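Local atomic coordinates of protein Tube (Drosophila melanogaster, PDB entry 1D2Z), a protein that recruits the kinase Pelle to the plasma membrane through its death domain and thereby activates it in the Toll pathway that sets embryonic dorsoventral polarity. Residues B[74-78]-B[87-91]; B[1-7]-B[129-133]. All coordinates share one frame; numbering follows the deposited sequence.

Contact 1. Residues B[74-78]-B[87-91]; sequences IDEAA and KSQMM
In the helical bundle of the Tube death domain, helix 68-80 and the first turn of helix 87-96, consecutive helices of the chain, pack through I74, D75, A77 and A78 against K87 and M90. The axes of segments 74-78 and 87-91 run at 124° (N-to-C directions) and approach to 9.6 Å. I74 sits buried at the centre: its CG2 branch, anti to the backbone N, lies 3.3 Å from the carbonyl O of K87, while CD1 reaches over the backbone of M90. K87 slides past I74 in the opposite direction, its chain fully extended beyond CG, and crosses the D75 side chain nearly at right angles. Its NZ forms a salt bridge with D75 OD1 at 2.8 Å, using the anti lone pair of that oxygen. The same OD1 is also paired with R33, which probably helps to fix the carboxylate, and NZ has a weak hydrogen bond to N79 OD1. On the way, the lysine CG rests 3.6 Å from A78 CB. An alanine in place of K87 would probably cost D75 one of its cationic partners and open a gap beside A78. On the other flank M90 leans in with SD 3.9 Å from A78 CB, and the bend at chi3 (45°) turns its methyl CE onto helix 68-80, 3.6 Å from A77 CB and 3.7 Å from the carbonyl O of I74.

Contact 2. Residues B[1-7]-B[129-133]; sequences LSSKYSR and DFLNE
K4 and R7 each reach an acid of segment 129-133 by a salt bridge. K4 NZ lies 2.8 Å from D129 OD1, met on the syn side but 34° out of the carboxylate plane; a bend at chi3 (-68°) curls the lysine chain down to it. D129 OD1 also pairs with R21 of helix 16-27, so two cations share this oxygen. R7 NH1 approaches E133 OE1 at 2.7 Å, a weak hydrogen bond within the ion pair, with OE2 almost as near and the guanidinium and carboxylate planes 26° apart. Between these pairs Y5 N donates a hydrogen bond to F130 O at 3.1 Å. The N-terminal loop of the death domain is thereby held across the C-terminal end of helix 120-130, where N132 leaves helical geometry with positive phi. S3 OG donates a hydrogen bond to Y5 O two residues on, at 2.9 Å. The Y5 ring points its edge at the face of F130, centroids 5.4 Å apart, while its OH is hydrogen-bonded to D18 OD2 and to E15 N. L131 turns CD1 to R7 NH1 and CD2 to the backbone between S6 and R7; it also touches V107 and L111 of helix 107-116. Toward the N-terminus, S3 CB meets N132 CB at 3.6 Å, and L1 CD1 lies 3.6 Å from the carbonyl O of N132.

In the fold
The two contacts lie on opposite sides of the chain's centre, about 27 Å apart between their centres and about 12 Å at their nearest atoms, with no touch. Contact 2 ties the N-terminal loop to the end of helix 120-130, spanning 121 residues; contact 1 falls within that span and joins two consecutive helices across a short connection. Helix 16-27 borders both: near contact 1, S88 bonds to D27, weakly to A23, and touches L26; near contact 2, D18 hydrogen-bonds Y5 and touches D129 and F130, while R21 pairs with D129. One contact thus packs neighbouring helices, while the other joins the N-terminal segment to the segment at the end of helix 120-130.

Contact 1. Residues B[74-78]-B[87-91]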
loop_
_atom_site.group_PDB
_atom_site.type_symbol
_atom_site.label_atom_id
_atom_site.label_comp_id
_atom_site.label_asym_id
_atom_site.label_seq_id
_atom_site.Cartn_x
_atom_site.Cartn_y
_atom_site.Cartn_z
ATOM N N ILE B 74 0.771 8.650 18.590
ATOM C CA ILE B 74 -0.019 9.061 17.433
ATOM C C ILE B 74 -1.419 8.463 17.590
ATOM O O ILE B 74 -2.420 9.162 17.434
ATOM C CB ILE B 74 0.611 8.566 16.098
ATOM C CG1 ILE B 74 2.032 9.120 15.931
ATOM C CG2 ILE B 74 -0.256 8.990 14.917
ATOM C CD1 ILE B 74 2.098 10.631 15.784
ATOM N N ASP B 75 -1.480 7.169 17.899
ATOM C CA ASP B 75 -2.761 6.491 18.095
ATOM C C ASP B 75 -3.552 7.165 19.217
ATOM O O ASP B 75 -4.712 7.536 19.032
ATOM C CB ASP B 75 -2.551 5.011 18.436
ATOM C CG ASP B 75 -2.226 4.165 17.215
ATOM O OD1 ASP B 75 -3.108 4.011 16.342
ATOM O OD2 ASP B 75 -1.093 3.642 17.135
ATOM N N GLU B 76 -2.893 7.356 20.358
ATOM C CA GLU B 76 -3.494 7.984 21.534
ATOM C C GLU B 76 -4.137 9.330 21.219
ATOM O O GLU B 76 -5.347 9.500 21.386
ATOM C CB GLU B 76 -2.438 8.181 22.625
ATOM C CG GLU B 76 -2.941 8.938 23.852
ATOM C CD GLU B 76 -1.816 9.506 24.696
ATOM O OE1 GLU B 76 -1.223 10.530 24.287
ATOM O OE2 GLU B 76 -1.523 8.933 25.766
ATOM N N ALA B 77 -3.320 10.277 20.763
ATOM C CA ALA B 77 -3.788 11.618 20.436
ATOM C C ALA B 77 -4.932 11.626 19.433
ATOM O O ALA B 77 -5.918 12.342 19.616
ATOM C CB ALA B 77 -2.633 12.471 19.928
ATOM N N ALA B 78 -4.810 10.810 18.390
ATOM C CA ALA B 78 -5.837 10.739 17.358
ATOM C C ALA B 78 -7.132 10.115 17.858
ATOM O O ALA B 78 -8.219 10.498 17.420
ATOM C CB ALA B 78 -5.317 9.981 16.148
ATOM N N LYS B 87 -4.299 9.600 11.132
ATOM C CA LYS B 87 -3.129 9.269 11.944
ATOM C C LYS B 87 -1.829 9.397 11.140
ATOM O O LYS B 87 -0.784 9.736 11.698
ATOM C CB LYS B 87 -3.268 7.863 12.532
ATOM C CG LYS B 87 -4.423 7.732 13.530
ATOM C CD LYS B 87 -4.532 6.323 14.109
ATOM C CE LYS B 87 -5.606 6.260 15.190
ATOM N NZ LYS B 87 -5.736 4.906 15.804
ATOM N N SER B 88 -1.906 9.136 9.831
ATOM C CA SER B 88 -0.746 9.243 8.940
ATOM C C SER B 88 -0.292 10.694 8.867
ATOM O O SER B 88 0.901 10.975 8.805
ATOM C CB SER B 88 -1.087 8.756 7.525
ATOM O OG SER B 88 -1.394 7.371 7.497
ATOM N N GLN B 89 -1.258 11.608 8.841
ATOM C CA GLN B 89 -0.974 13.040 8.786
ATOM C C GLN B 89 -0.182 13.439 10.031
ATOM O O GLN B 89 0.837 14.130 9.939
ATOM C CB GLN B 89 -2.285 13.822 8.712
ATOM C CG GLN B 89 -2.142 15.332 8.619
ATOM C CD GLN B 89 -3.460 16.006 8.296
ATOM O OE1 GLN B 89 -3.595 16.667 7.265
ATOM N NE2 GLN B 89 -4.446 15.831 9.169
ATOM N N MET B 90 -0.630 12.966 11.192
ATOM C CA MET B 90 0.059 13.265 12.444
ATOM C C MET B 90 1.447 12.641 12.447
ATOM O O MET B 90 2.403 13.247 12.930
ATOM C CB MET B 90 -0.746 12.769 13.644
ATOM C CG MET B 90 -2.010 13.571 13.903
ATOM S SD MET B 90 -2.965 12.936 15.293
ATOM C CE MET B 90 -1.683 12.666 16.461
ATOM N N MET B 91 1.557 11.437 11.885
ATOM C CA MET B 91 2.839 10.743 11.817
ATOM C C MET B 91 3.839 11.545 10.982
ATOM O O MET B 91 4.979 11.741 11.390
ATOM C CB MET B 91 2.655 9.341 11.219
ATOM C CG MET B 91 3.938 8.534 11.070
ATOM S SD MET B 91 4.849 8.881 9.547
ATOM C CE MET B 91 3.864 7.995 8.381
#

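Contact 2. Residues B[1-7]-B[129-133]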
loop_
_atom_site.group_PDB
_atom_site.type_symbol
_atom_site.label_atom_id
_atom_site.label_comp_id
_atom_site.label_asym_id
_atom_site.label_seq_id
_atom_site.Cartn_x
_atom_site.Cartn_y
_atom_site.Cartn_z
ATOM N N LEU B 1 13.206 16.242 -14.552
ATOM C CA LEU B 1 11.804 16.248 -15.069
ATOM C C LEU B 1 11.053 17.498 -14.616
ATOM O O LEU B 1 11.497 18.205 -13.709
ATOM C CB LEU B 1 11.060 14.995 -14.591
ATOM C CG LEU B 1 11.631 13.639 -15.018
ATOM C CD1 LEU B 1 10.851 12.511 -14.353
ATOM C CD2 LEU B 1 11.590 13.505 -16.539
ATOM N N SER B 2 9.919 17.767 -15.262
ATOM C CA SER B 2 9.090 18.922 -14.924
ATOM C C SER B 2 8.164 18.577 -13.752
ATOM O O SER B 2 7.047 19.093 -13.641
ATOM C CB SER B 2 8.268 19.361 -16.141
ATOM O OG SER B 2 7.579 20.574 -15.884
ATOM N N SER B 3 8.653 17.702 -12.876
ATOM C CA SER B 3 7.916 17.258 -11.700
ATOM C C SER B 3 7.790 18.345 -10.636
ATOM O O SER B 3 8.594 19.280 -10.586
ATOM C CB SER B 3 8.605 16.034 -11.095
ATOM O OG SER B 3 9.953 16.319 -10.764
ATOM N N LYS B 4 6.788 18.201 -9.773
ATOM C CA LYS B 4 6.549 19.153 -8.693
ATOM C C LYS B 4 7.666 19.126 -7.651
ATOM O O LYS B 4 8.043 20.166 -7.103
ATOM C CB LYS B 4 5.203 18.868 -8.017
ATOM C CG LYS B 4 4.003 19.032 -8.936
ATOM C CD LYS B 4 2.684 18.899 -8.182
ATOM C CE LYS B 4 2.448 17.480 -7.688
ATOM N NZ LYS B 4 1.116 17.341 -7.037
ATOM N N TYR B 5 8.211 17.940 -7.397
ATOM C CA TYR B 5 9.271 17.802 -6.405
ATOM C C TYR B 5 10.414 16.934 -6.905
ATOM O O TYR B 5 10.305 16.267 -7.932
ATOM C CB TYR B 5 8.707 17.196 -5.110
ATOM C CG TYR B 5 7.444 17.867 -4.606
ATOM C CD1 TYR B 5 7.489 19.127 -4.011
ATOM C CD2 TYR B 5 6.200 17.253 -4.752
ATOM C CE1 TYR B 5 6.324 19.762 -3.576
ATOM C CE2 TYR B 5 5.030 17.878 -4.322
ATOM C CZ TYR B 5 5.101 19.132 -3.736
ATOM O OH TYR B 5 3.950 19.762 -3.312
ATOM N N SER B 6 11.520 16.960 -6.172
ATOM C CA SER B 6 12.678 16.148 -6.506
ATOM C C SER B 6 12.958 15.237 -5.311
ATOM O O SER B 6 12.408 15.438 -4.224
ATOM C CB SER B 6 13.895 17.031 -6.793
ATOM O OG SER B 6 14.497 17.482 -5.594
ATOM N N ARG B 7 13.809 14.238 -5.512
ATOM C CA ARG B 7 14.158 13.307 -4.448
ATOM C C ARG B 7 14.752 14.011 -3.235
ATOM O O ARG B 7 14.614 13.538 -2.110
ATOM C CB ARG B 7 15.151 12.261 -4.965
ATOM C CG ARG B 7 14.509 11.105 -5.701
ATOM C CD ARG B 7 15.554 10.268 -6.429
ATOM N NE ARG B 7 15.220 8.844 -6.437
ATOM C CZ ARG B 7 14.095 8.331 -6.926
ATOM N NH1 ARG B 7 13.175 9.123 -7.455
ATOM N NH2 ARG B 7 13.891 7.019 -6.891
ATOM N N ASP B 129 2.832 11.134 -8.943
ATOM C CA ASP B 129 2.407 12.480 -8.574
ATOM C C ASP B 129 3.503 13.444 -8.110
ATOM O O ASP B 129 3.527 14.597 -8.533
ATOM C CB ASP B 129 1.297 12.399 -7.519
ATOM C CG ASP B 129 0.538 13.705 -7.364
ATOM O OD1 ASP B 129 0.974 14.559 -6.562
ATOM O OD2 ASP B 129 -0.502 13.868 -8.034
ATOM N N PHE B 130 4.394 12.985 -7.234
ATOM C CA PHE B 130 5.465 13.843 -6.718
ATOM C C PHE B 130 6.700 13.965 -7.613
ATOM O O PHE B 130 7.226 15.064 -7.809
ATOM C CB PHE B 130 5.939 13.358 -5.342
ATOM C CG PHE B 130 4.953 13.570 -4.224
ATOM C CD1 PHE B 130 3.615 13.850 -4.479
ATOM C CD2 PHE B 130 5.370 13.458 -2.901
ATOM C CE1 PHE B 130 2.709 14.011 -3.434
ATOM C CE2 PHE B 130 4.470 13.617 -1.846
ATOM C CZ PHE B 130 3.138 13.894 -2.114
ATOM N N LEU B 131 7.172 12.834 -8.131
ATOM C CA LEU B 131 8.385 12.806 -8.944
ATOM C C LEU B 131 8.208 12.681 -10.451
ATOM O O LEU B 131 9.182 12.815 -11.194
ATOM C CB LEU B 131 9.291 11.672 -8.457
ATOM C CG LEU B 131 9.761 11.726 -7.003
ATOM C CD1 LEU B 131 10.335 10.378 -6.590
ATOM C CD2 LEU B 131 10.791 12.832 -6.838
ATOM N N ASN B 132 6.984 12.408 -10.896
ATOM C CA ASN B 132 6.677 12.229 -12.315
ATOM C C ASN B 132 7.449 11.038 -12.900
ATOM O O ASN B 132 7.616 10.925 -14.118
ATOM C CB ASN B 132 6.979 13.510 -13.105
ATOM C CG ASN B 132 6.286 13.548 -14.463
ATOM O OD1 ASN B 132 6.635 14.360 -15.324
ATOM N ND2 ASN B 132 5.293 12.680 -14.654
ATOM N N GLU B 133 7.937 10.164 -12.022
ATOM C CA GLU B 133 8.678 8.978 -12.439
ATOM C C GLU B 133 7.729 7.802 -12.581
ATOM O O GLU B 133 6.574 7.882 -12.173
ATOM C CB GLU B 133 9.749 8.622 -11.410
ATOM C CG GLU B 133 10.861 9.647 -11.262
ATOM C CD GLU B 133 11.905 9.238 -10.238
ATOM O OE1 GLU B 133 11.754 8.167 -9.606
ATOM O OE2 GLU B 133 12.881 9.996 -10.062
#